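Local coordinates for protein N5-carboxyaminoimidazole ribonucleotide synthetase (Bacillus anthracis, PDB 3QFF) that catalyses the ATP-dependent carboxylation of 5-aminoimidazole ribonucleotide to N5-carboxyaminoimidazole ribonucleotide, a step of bacterial purine biosynthesis, at residues R27-A32 / V78-F83; Y38-L43 / S49-V54; P230-E235 / D363-A368. All blocks are in the same frame, centred on the assembly; numbering follows the deposited sequence.

Contact 1 (R27-A32 / V78-F83); sequences RMMALA and VVTYEF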
loop_
_atom_site.group_PDB
_atom_site.type_symbol
_atom_site.label_atom_id
_atom_site.label_comp_id
_atom_site.label_asym_id
_atom_site.label_seq_id
_atom_site.Cartn_x
_atom_site.Cartn_y
_atom_site.Cartn_z
ATOM N N ARG A 27 -4.681 -7.302 -9.526
ATOM C CA ARG A 27 -3.387 -7.193 -8.845
ATOM C C ARG A 27 -3.452 -6.222 -7.659
ATOM O O ARG A 27 -2.971 -6.524 -6.567
ATOM C CB ARG A 27 -2.312 -6.740 -9.834
ATOM C CG ARG A 27 -0.928 -6.469 -9.217
ATOM C CD ARG A 27 -0.052 -5.828 -10.291
ATOM N NE ARG A 27 1.328 -5.553 -9.883
ATOM C CZ ARG A 27 2.353 -6.388 -10.051
ATOM N NH1 ARG A 27 2.164 -7.596 -10.571
ATOM N NH2 ARG A 27 3.579 -6.019 -9.674
ATOM N N MET A 28 -4.056 -5.064 -7.881
ATOM C CA MET A 28 -4.155 -4.065 -6.819
ATOM C C MET A 28 -5.096 -4.461 -5.667
ATOM O O MET A 28 -4.802 -4.159 -4.503
ATOM C CB MET A 28 -4.489 -2.697 -7.403
ATOM C CG MET A 28 -3.273 -2.084 -8.092
ATOM S SD MET A 28 -3.589 -0.503 -8.873
ATOM C CE MET A 28 -4.541 -0.940 -10.334
ATOM N N MET A 29 -6.185 -5.162 -5.975
ATOM C CA MET A 29 -7.047 -5.742 -4.917
ATOM C C MET A 29 -6.196 -6.721 -4.098
ATOM O O MET A 29 -6.262 -6.771 -2.863
ATOM C CB MET A 29 -8.205 -6.555 -5.533
ATOM C CG MET A 29 -9.412 -5.780 -6.077
ATOM S SD MET A 29 -10.614 -6.981 -6.772
ATOM C CE MET A 29 -11.803 -5.909 -7.582
ATOM N N ALA A 30 -5.426 -7.530 -4.814
ATOM C CA ALA A 30 -4.667 -8.614 -4.200
ATOM C C ALA A 30 -3.535 -8.092 -3.315
ATOM O O ALA A 30 -3.258 -8.663 -2.257
ATOM C CB ALA A 30 -4.136 -9.561 -5.275
ATOM N N LEU A 31 -2.897 -7.002 -3.744
ATOM C CA LEU A 31 -1.870 -6.338 -2.926
ATOM C C LEU A 31 -2.443 -5.774 -1.627
ATOM O O LEU A 31 -1.834 -5.909 -0.559
ATOM C CB LEU A 31 -1.137 -5.254 -3.730
ATOM C CG LEU A 31 -0.146 -5.833 -4.771
ATOM C CD1 LEU A 31 0.236 -4.797 -5.809
ATOM C CD2 LEU A 31 1.115 -6.366 -4.088
ATOM N N ALA A 32 -3.630 -5.179 -1.723
ATOM C CA ALA A 32 -4.349 -4.643 -0.561
ATOM C C ALA A 32 -4.722 -5.776 0.399
ATOM O O ALA A 32 -4.612 -5.645 1.627
ATOM C CB ALA A 32 -5.629 -3.908 -1.041
ATOM N N VAL A 78 -14.232 -16.256 -0.215
ATOM C CA VAL A 78 -15.059 -15.198 -0.806
ATOM C C VAL A 78 -14.579 -15.007 -2.237
ATOM O O VAL A 78 -13.375 -15.109 -2.518
ATOM C CB VAL A 78 -15.033 -13.859 0.024
ATOM C CG1 VAL A 78 -13.621 -13.287 0.156
ATOM C CG2 VAL A 78 -16.006 -12.800 -0.571
ATOM N N VAL A 79 -15.519 -14.768 -3.143
ATOM C CA VAL A 79 -15.203 -14.531 -4.554
ATOM C C VAL A 79 -15.595 -13.097 -4.962
ATOM O O VAL A 79 -16.681 -12.622 -4.629
ATOM C CB VAL A 79 -15.894 -15.584 -5.471
ATOM C CG1 VAL A 79 -15.577 -15.345 -6.964
ATOM C CG2 VAL A 79 -15.468 -17.013 -5.072
ATOM N N THR A 80 -14.699 -12.423 -5.673
ATOM C CA THR A 80 -14.996 -11.141 -6.299
ATOM C C THR A 80 -14.504 -11.195 -7.744
ATOM O O THR A 80 -13.879 -12.177 -8.167
ATOM C CB THR A 80 -14.388 -9.930 -5.491
ATOM O OG1 THR A 80 -14.737 -8.691 -6.123
ATOM C CG2 THR A 80 -12.867 -10.034 -5.394
ATOM N N TYR A 81 -14.804 -10.156 -8.514
ATOM C CA TYR A 81 -14.421 -10.128 -9.924
ATOM C C TYR A 81 -13.823 -8.789 -10.315
ATOM O O TYR A 81 -14.210 -7.739 -9.789
ATOM C CB TYR A 81 -15.654 -10.383 -10.806
ATOM C CG TYR A 81 -16.753 -9.373 -10.538
ATOM C CD1 TYR A 81 -17.771 -9.643 -9.622
ATOM C CD2 TYR A 81 -16.737 -8.124 -11.162
ATOM C CE1 TYR A 81 -18.770 -8.689 -9.351
ATOM C CE2 TYR A 81 -17.714 -7.173 -10.896
ATOM C CZ TYR A 81 -18.721 -7.458 -10.000
ATOM O OH TYR A 81 -19.669 -6.502 -9.754
ATOM N N GLU A 82 -12.899 -8.841 -11.270
ATOM C CA GLU A 82 -12.465 -7.666 -12.020
ATOM C C GLU A 82 -13.126 -7.723 -13.397
ATOM O O GLU A 82 -13.561 -6.700 -13.943
ATOM C CB GLU A 82 -10.942 -7.673 -12.178
ATOM C CG GLU A 82 -10.476 -7.109 -13.528
ATOM C CD GLU A 82 -9.030 -7.384 -13.808
ATOM O OE1 GLU A 82 -8.745 -8.262 -14.650
ATOM O OE2 GLU A 82 -8.185 -6.712 -13.192
ATOM N N PHE A 83 -13.187 -8.933 -13.953
ATOM C CA PHE A 83 -13.787 -9.142 -15.261
ATOM C C PHE A 83 -15.299 -9.121 -15.103
ATOM O O PHE A 83 -15.852 -9.824 -14.258
ATOM C CB PHE A 83 -13.307 -10.452 -15.882
ATOM C CG PHE A 83 -13.914 -10.738 -17.237
ATOM C CD1 PHE A 83 -14.879 -11.743 -17.383
ATOM C CD2 PHE A 83 -13.543 -9.987 -18.355
ATOM C CE1 PHE A 83 -15.457 -12.011 -18.637
ATOM C CE2 PHE A 83 -14.117 -10.245 -19.616
ATOM C CZ PHE A 83 -15.074 -11.263 -19.751
#
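Met29, on helix 24-35, reaches across to Thr80 and Tyr81 of strand 78-81, which pairs with strand 16-20 in the parallel sheet of the Rossmann-like preATP-grasp domain. It is a compact example of how a helix that follows the first strand of such a fold is packed over a neighbouring strand.

The apolar part is small and rests on one thioether. With CG anti to the carbonyl carbon (chi1 -79°) and the chain extended beyond it, the sulfur is carried well clear of the helix backbone. There Met29 SD lies 4.0 Å from Thr80 CG2, the two side chains meeting at a slant, and the strand methyl gives the sulfur a hydrocarbon partner. Ile19 of strand 16-20 and His298 of helix 294-303 also touch Met29, so the thioether is enclosed by more than the two segments.

Polar interactions are made around this core rather than across it. The hydroxyl of Thr80 hydrogen-bonds with Gln102 OE1 and His298 NE2, while its CG2 methyl faces the methionine sulfur. Just past the strand, Glu82 divides its carboxylate between two backbone amides of the glycine-rich turn before and at the start of the helix: OE1 takes Gly23 N and OE2 takes Gly26 N. This ties the strand end to a turn resembling the Rossmann-type GxGxxG pattern.

The remaining contact is van der Waals in nature: Met29 CE, at the end of the chain, sits 3.7 Å from the backbone oxygen Tyr81 O.

Contact 2 (Y38-L43 / S49-V54); sequences YKIAVL and SPCAQV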
loop_
_atom_site.group_PDB
_atom_site.type_symbol
_atom_site.label_atom_id
_atom_site.label_comp_id
_atom_site.label_asym_id
_atom_site.label_seq_id
_atom_site.Cartn_x
_atom_site.Cartn_y
_atom_site.Cartn_z
ATOM N N TYR A 38 -4.616 -11.794 3.911
ATOM C CA TYR A 38 -5.419 -12.707 3.095
ATOM C C TYR A 38 -4.561 -13.473 2.093
ATOM O O TYR A 38 -3.515 -12.992 1.642
ATOM C CB TYR A 38 -6.545 -11.961 2.358
ATOM C CG TYR A 38 -7.616 -11.480 3.284
ATOM C CD1 TYR A 38 -8.628 -12.338 3.714
ATOM C CD2 TYR A 38 -7.601 -10.170 3.772
ATOM C CE1 TYR A 38 -9.607 -11.907 4.588
ATOM C CE2 TYR A 38 -8.585 -9.723 4.657
ATOM C CZ TYR A 38 -9.583 -10.593 5.058
ATOM O OH TYR A 38 -10.547 -10.143 5.931
ATOM N N LYS A 39 -5.019 -14.676 1.760
ATOM C CA LYS A 39 -4.453 -15.475 0.676
ATOM C C LYS A 39 -5.262 -15.167 -0.585
ATOM O O LYS A 39 -6.434 -14.813 -0.494
ATOM C CB LYS A 39 -4.532 -16.963 1.060
ATOM C CG LYS A 39 -4.077 -17.942 -0.019
ATOM C CD LYS A 39 -3.906 -19.367 0.567
ATOM C CE LYS A 39 -3.658 -20.399 -0.547
ATOM N NZ LYS A 39 -3.409 -21.776 -0.002
ATOM N N ILE A 40 -4.638 -15.277 -1.753
ATOM C CA ILE A 40 -5.273 -14.884 -3.003
ATOM C C ILE A 40 -5.250 -16.004 -4.044
ATOM O O ILE A 40 -4.193 -16.593 -4.316
ATOM C CB ILE A 40 -4.585 -13.622 -3.624
ATOM C CG1 ILE A 40 -4.590 -12.441 -2.635
ATOM C CG2 ILE A 40 -5.226 -13.240 -4.996
ATOM C CD1 ILE A 40 -5.968 -11.909 -2.276
ATOM N N ALA A 41 -6.420 -16.292 -4.614
ATOM C CA ALA A 41 -6.519 -17.152 -5.805
ATOM C C ALA A 41 -7.060 -16.323 -6.962
ATOM O O ALA A 41 -7.958 -15.500 -6.770
ATOM C CB ALA A 41 -7.421 -18.363 -5.525
ATOM N N VAL A 42 -6.524 -16.521 -8.161
ATOM C CA VAL A 42 -6.998 -15.777 -9.329
ATOM C C VAL A 42 -7.277 -16.729 -10.490
ATOM O O VAL A 42 -6.573 -17.725 -10.671
ATOM C CB VAL A 42 -5.991 -14.648 -9.759
ATOM C CG1 VAL A 42 -4.588 -15.207 -9.992
ATOM C CG2 VAL A 42 -6.476 -13.891 -11.012
ATOM N N LEU A 43 -8.316 -16.419 -11.259
ATOM C CA LEU A 43 -8.585 -17.086 -12.538
ATOM C C LEU A 43 -8.492 -16.077 -13.679
ATOM O O LEU A 43 -9.083 -14.993 -13.610
ATOM C CB LEU A 43 -9.961 -17.755 -12.523
ATOM C CG LEU A 43 -10.475 -18.521 -13.754
ATOM C CD1 LEU A 43 -11.580 -19.451 -13.317
ATOM C CD2 LEU A 43 -10.990 -17.593 -14.856
ATOM N N SER A 49 -0.395 -13.479 -15.335
ATOM C CA SER A 49 -1.122 -12.197 -15.368
ATOM C C SER A 49 -0.618 -11.264 -14.263
ATOM O O SER A 49 0.079 -11.717 -13.358
ATOM C CB SER A 49 -2.638 -12.403 -15.242
ATOM O OG SER A 49 -2.981 -12.998 -14.007
ATOM N N PRO A 50 -0.931 -9.951 -14.349
ATOM C CA PRO A 50 -0.565 -9.043 -13.265
ATOM C C PRO A 50 -1.018 -9.529 -11.890
ATOM O O PRO A 50 -0.253 -9.430 -10.927
ATOM C CB PRO A 50 -1.291 -7.752 -13.641
ATOM C CG PRO A 50 -1.239 -7.754 -15.124
ATOM C CD PRO A 50 -1.461 -9.206 -15.512
ATOM N N CYS A 51 -2.234 -10.074 -11.796
ATOM C CA CYS A 51 -2.728 -10.515 -10.491
ATOM C C CYS A 51 -2.036 -11.814 -10.054
ATOM O O CYS A 51 -1.651 -11.952 -8.899
ATOM C CB CYS A 51 -4.258 -10.638 -10.497
ATOM S SG CYS A 51 -4.968 -11.136 -8.919
ATOM N N ALA A 52 -1.835 -12.741 -10.986
ATOM C CA ALA A 52 -1.124 -13.994 -10.681
ATOM C C ALA A 52 0.276 -13.765 -10.111
ATOM O O ALA A 52 0.791 -14.594 -9.360
ATOM C CB ALA A 52 -1.045 -14.901 -11.939
ATOM N N GLN A 53 0.900 -12.654 -10.495
ATOM C CA GLN A 53 2.230 -12.302 -9.989
ATOM C C GLN A 53 2.233 -12.005 -8.491
ATOM O O GLN A 53 3.294 -11.911 -7.877
ATOM C CB GLN A 53 2.788 -11.110 -10.752
ATOM C CG GLN A 53 3.207 -11.451 -12.171
ATOM C CD GLN A 53 3.400 -10.226 -13.015
ATOM O OE1 GLN A 53 3.887 -9.195 -12.537
ATOM N NE2 GLN A 53 3.009 -10.315 -14.281
ATOM N N VAL A 54 1.042 -11.844 -7.918
ATOM C CA VAL A 54 0.897 -11.622 -6.489
ATOM C C VAL A 54 0.000 -12.681 -5.841
ATOM O O VAL A 54 -0.215 -12.647 -4.646
ATOM C CB VAL A 54 0.415 -10.165 -6.154
ATOM C CG1 VAL A 54 1.362 -9.126 -6.746
ATOM C CG2 VAL A 54 -0.973 -9.909 -6.665
#
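Val42 presents both of its methyls to the loop that follows strand 39-44 and lies against helix 24-35, one to Cys51 and the other to Ala52. Its CG2 is anti to the backbone N and lies 3.8 Å from Cys51 SG; Val42 CB is equally close to the same sulfur, so the thiol rests against that side of the valine branch. CG1 occupies the crowded position between the backbone N and the carbonyl carbon (chi1 55°), which turns it to the loop backbone, with Val42 CG1 3.7 Å from Ala52 CA and 4.1 Å from Ala52 CB. Two residues back along the strand, Ile40 brings its CG2 to 4.5 Å from Cys51 SG, a looser touch. The sulfur, anti to the backbone N of Cys51, is thus presented to two branched side chains on the same face of strand 39-44.

No hydrogen bond crosses between the segments; the loop is shaped in part by bonds within it. Ser49 OG accepts from Ala52 N at 3.2 Å with an N-H...O angle of 160°, an ST motif that curls the chain at the residues facing the valine. Val54 N closes the next turn on Cys51 O at 2.9 Å. From outside, Arg27 NH1 hydrogen-bonds to Pro50 O, and Lys34 NZ of the second subunit to Gln53 O.

In this Rossmann-like preATP-grasp domain, strand 39-44 runs between strands 16-20 and 57-60; Ile40 also meets Ala30 and Ala33 of helix 24-35, whereas Ala41 and Leu43 face helix 66-74 on the other side of the sheet.

Contact 3 (P230-E235 / D363-A368); sequences PARITE and DNIEVA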
loop_
_atom_site.group_PDB
_atom_site.type_symbol
_atom_site.label_atom_id
_atom_site.label_comp_id
_atom_site.label_asym_id
_atom_site.label_seq_id
_atom_site.Cartn_x
_atom_site.Cartn_y
_atom_site.Cartn_z
ATOM N N PRO A 230 -8.831 17.541 -5.403
ATOM C CA PRO A 230 -10.280 17.752 -5.560
ATOM C C PRO A 230 -10.646 18.191 -6.974
ATOM O O PRO A 230 -9.879 18.907 -7.624
ATOM C CB PRO A 230 -10.586 18.876 -4.553
ATOM C CG PRO A 230 -9.374 18.929 -3.634
ATOM C CD PRO A 230 -8.230 18.544 -4.510
ATOM N N ALA A 231 -11.783 17.714 -7.471
ATOM C CA ALA A 231 -12.295 18.176 -8.768
ATOM C C ALA A 231 -12.424 19.700 -8.721
ATOM O O ALA A 231 -12.797 20.259 -7.695
ATOM C CB ALA A 231 -13.652 17.527 -9.077
ATOM N N ARG A 232 -12.099 20.370 -9.820
ATOM C CA ARG A 232 -12.143 21.825 -9.856
ATOM C C ARG A 232 -13.573 22.316 -10.144
ATOM O O ARG A 232 -13.877 22.818 -11.232
ATOM C CB ARG A 232 -11.111 22.376 -10.852
ATOM C CG ARG A 232 -9.656 22.000 -10.477
ATOM C CD ARG A 232 -8.634 22.370 -11.552
ATOM N NE ARG A 232 -8.805 21.588 -12.772
ATOM C CZ ARG A 232 -8.136 21.789 -13.909
ATOM N NH1 ARG A 232 -8.380 21.013 -14.955
ATOM N NH2 ARG A 232 -7.220 22.759 -14.010
ATOM N N ILE A 233 -14.442 22.140 -9.151
ATOM C CA ILE A 233 -15.861 22.451 -9.278
ATOM C C ILE A 233 -16.348 23.137 -8.003
ATOM O O ILE A 233 -15.662 23.100 -6.980
ATOM C CB ILE A 233 -16.715 21.165 -9.571
ATOM C CG1 ILE A 233 -16.560 20.134 -8.442
ATOM C CG2 ILE A 233 -16.356 20.555 -10.936
ATOM C CD1 ILE A 233 -17.304 18.841 -8.664
ATOM N N THR A 234 -17.527 23.764 -8.064
ATOM C CA THR A 234 -18.103 24.435 -6.897
ATOM C C THR A 234 -18.428 23.444 -5.785
ATOM O O THR A 234 -18.636 22.248 -6.040
ATOM C CB THR A 234 -19.398 25.200 -7.248
ATOM O OG1 THR A 234 -20.417 24.267 -7.641
ATOM C CG2 THR A 234 -19.156 26.206 -8.391
ATOM N N GLU A 235 -18.490 23.948 -4.555
ATOM C CA GLU A 235 -18.876 23.128 -3.415
ATOM C C GLU A 235 -20.278 22.554 -3.611
ATOM O O GLU A 235 -20.612 21.526 -3.032
ATOM C CB GLU A 235 -18.814 23.943 -2.118
ATOM C CG GLU A 235 -18.618 23.105 -0.852
ATOM C CD GLU A 235 -17.295 22.355 -0.857
ATOM O OE1 GLU A 235 -17.309 21.111 -0.690
ATOM O OE2 GLU A 235 -16.241 23.006 -1.056
ATOM N N ASP A 363 0.463 20.114 -2.698
ATOM C CA ASP A 363 -0.469 21.006 -1.998
ATOM C C ASP A 363 -1.286 21.838 -2.979
ATOM O O ASP A 363 -2.418 22.208 -2.689
ATOM C CB ASP A 363 0.268 21.947 -1.040
ATOM C CG ASP A 363 0.796 21.243 0.200
ATOM O OD1 ASP A 363 1.875 21.652 0.679
ATOM O OD2 ASP A 363 0.148 20.292 0.703
ATOM N N ASN A 364 -0.708 22.136 -4.137
ATOM C CA ASN A 364 -1.413 22.907 -5.162
ATOM C C ASN A 364 -1.645 22.063 -6.416
ATOM O O ASN A 364 -0.700 21.568 -7.042
ATOM C CB ASN A 364 -0.670 24.235 -5.449
ATOM C CG ASN A 364 -1.332 25.081 -6.545
ATOM O OD1 ASN A 364 -1.912 24.559 -7.501
ATOM N ND2 ASN A 364 -1.223 26.404 -6.414
ATOM N N ILE A 365 -2.916 21.894 -6.781
ATOM C CA ILE A 365 -3.273 21.053 -7.929
ATOM C C ILE A 365 -2.651 21.509 -9.257
ATOM O O ILE A 365 -2.241 20.676 -10.080
ATOM C CB ILE A 365 -4.809 20.882 -8.057
ATOM C CG1 ILE A 365 -5.291 19.756 -7.141
ATOM C CG2 ILE A 365 -5.222 20.576 -9.501
ATOM C CD1 ILE A 365 -4.809 18.361 -7.554
ATOM N N GLU A 366 -2.570 22.824 -9.462
ATOM C CA GLU A 366 -2.001 23.356 -10.705
ATOM C C GLU A 366 -0.505 23.043 -10.840
ATOM O O GLU A 366 0.001 22.883 -11.942
ATOM C CB GLU A 366 -2.268 24.864 -10.849
ATOM C CG GLU A 366 -3.760 25.270 -10.831
ATOM C CD GLU A 366 -4.592 24.698 -11.986
ATOM O OE1 GLU A 366 -4.069 24.565 -13.123
ATOM O OE2 GLU A 366 -5.795 24.392 -11.756
ATOM N N VAL A 367 0.186 22.924 -9.710
ATOM C CA VAL A 367 1.605 22.582 -9.713
ATOM C C VAL A 367 1.778 21.125 -10.149
ATOM O O VAL A 367 2.659 20.811 -10.954
ATOM C CB VAL A 367 2.239 22.855 -8.330
ATOM C CG1 VAL A 367 3.685 22.368 -8.274
ATOM C CG2 VAL A 367 2.175 24.358 -8.006
ATOM N N ALA A 368 0.904 20.248 -9.645
ATOM C CA ALA A 368 0.883 18.845 -10.061
ATOM C C ALA A 368 0.589 18.704 -11.550
ATOM O O ALA A 368 1.230 17.906 -12.249
ATOM C CB ALA A 368 -0.128 18.049 -9.227
#
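Glu366 OE2 lies at the edge of the Arg232 guanidinium, close to the plane of that group, and the guanidinium and carboxylate are turned 30° from each other. One bond makes the salt bridge: Arg232 NH2 donates to Glu366 OE2 at 3.1 Å, with an N-H...O angle of 157°, and the oxygen receives it through its syn lone pair. The second carboxylate oxygen stands farther off, Glu366 OE1 being 3.7 Å from Arg232 NH2, so this is a single-pronged pairing. The other terminal nitrogen, NH1, forms a salt bridge with Glu216 OE2, and the two acidic partners together probably fix the rotation of the group. A bend at chi3 (-67°) swings the arginine tip across to the helix, while a bend at chi2 of Glu366 brings its carboxylate to meet it. In the backbone, a weak Ile233 N to Ala231 O bond closes an inverse gamma turn round Arg232.

Beside the charges lies a modest apolar contact. Pro230, which follows a cis peptide bond, meets Ile365 at a slant, its ring carbon Pro230 CD lying 4.1 Å from Ile365 CG1. Asn364 is the N-cap, its OD1 taking weak bonds from Glu366 N and Val367 N and capping the first turn of the helix, whose residues Ile365 and Glu366 make the contact.

This surface contact joins the ATP-grasp region to the C-terminal domain. Loop 230-235 leaves strand 223-229 for helix 235-251; helix 365-374 follows strand 354-361, with Ile365 and Ala368 resting on Val317 of strand 316-322. Strands 223-229, 316-322 and 354-361 are successive neighbours in one antiparallel sheet.

In the fold
Contacts 1 and 2 are buried and belong to one Rossmann-like unit: both reach the same parallel sheet, their centres are about 8 Å apart, and contact 2 is nested along the chain inside the loop closed by contact 1. They also touch directly, Arg27 NH1 lying 3.1 Å from Pro50 O, and both reach the second subunit. Their segments meet by van der Waals contacts of sulfur and hydrocarbon groups, in contact 1 also against a backbone oxygen, with no hydrogen bond across. Contact 3 joins two other regions, about 30 Å from contact 1 between centres. There a salt bridge accompanies the apolar touch, so in this chain the charged pairing is found at the surface contact and not at the two buried ones.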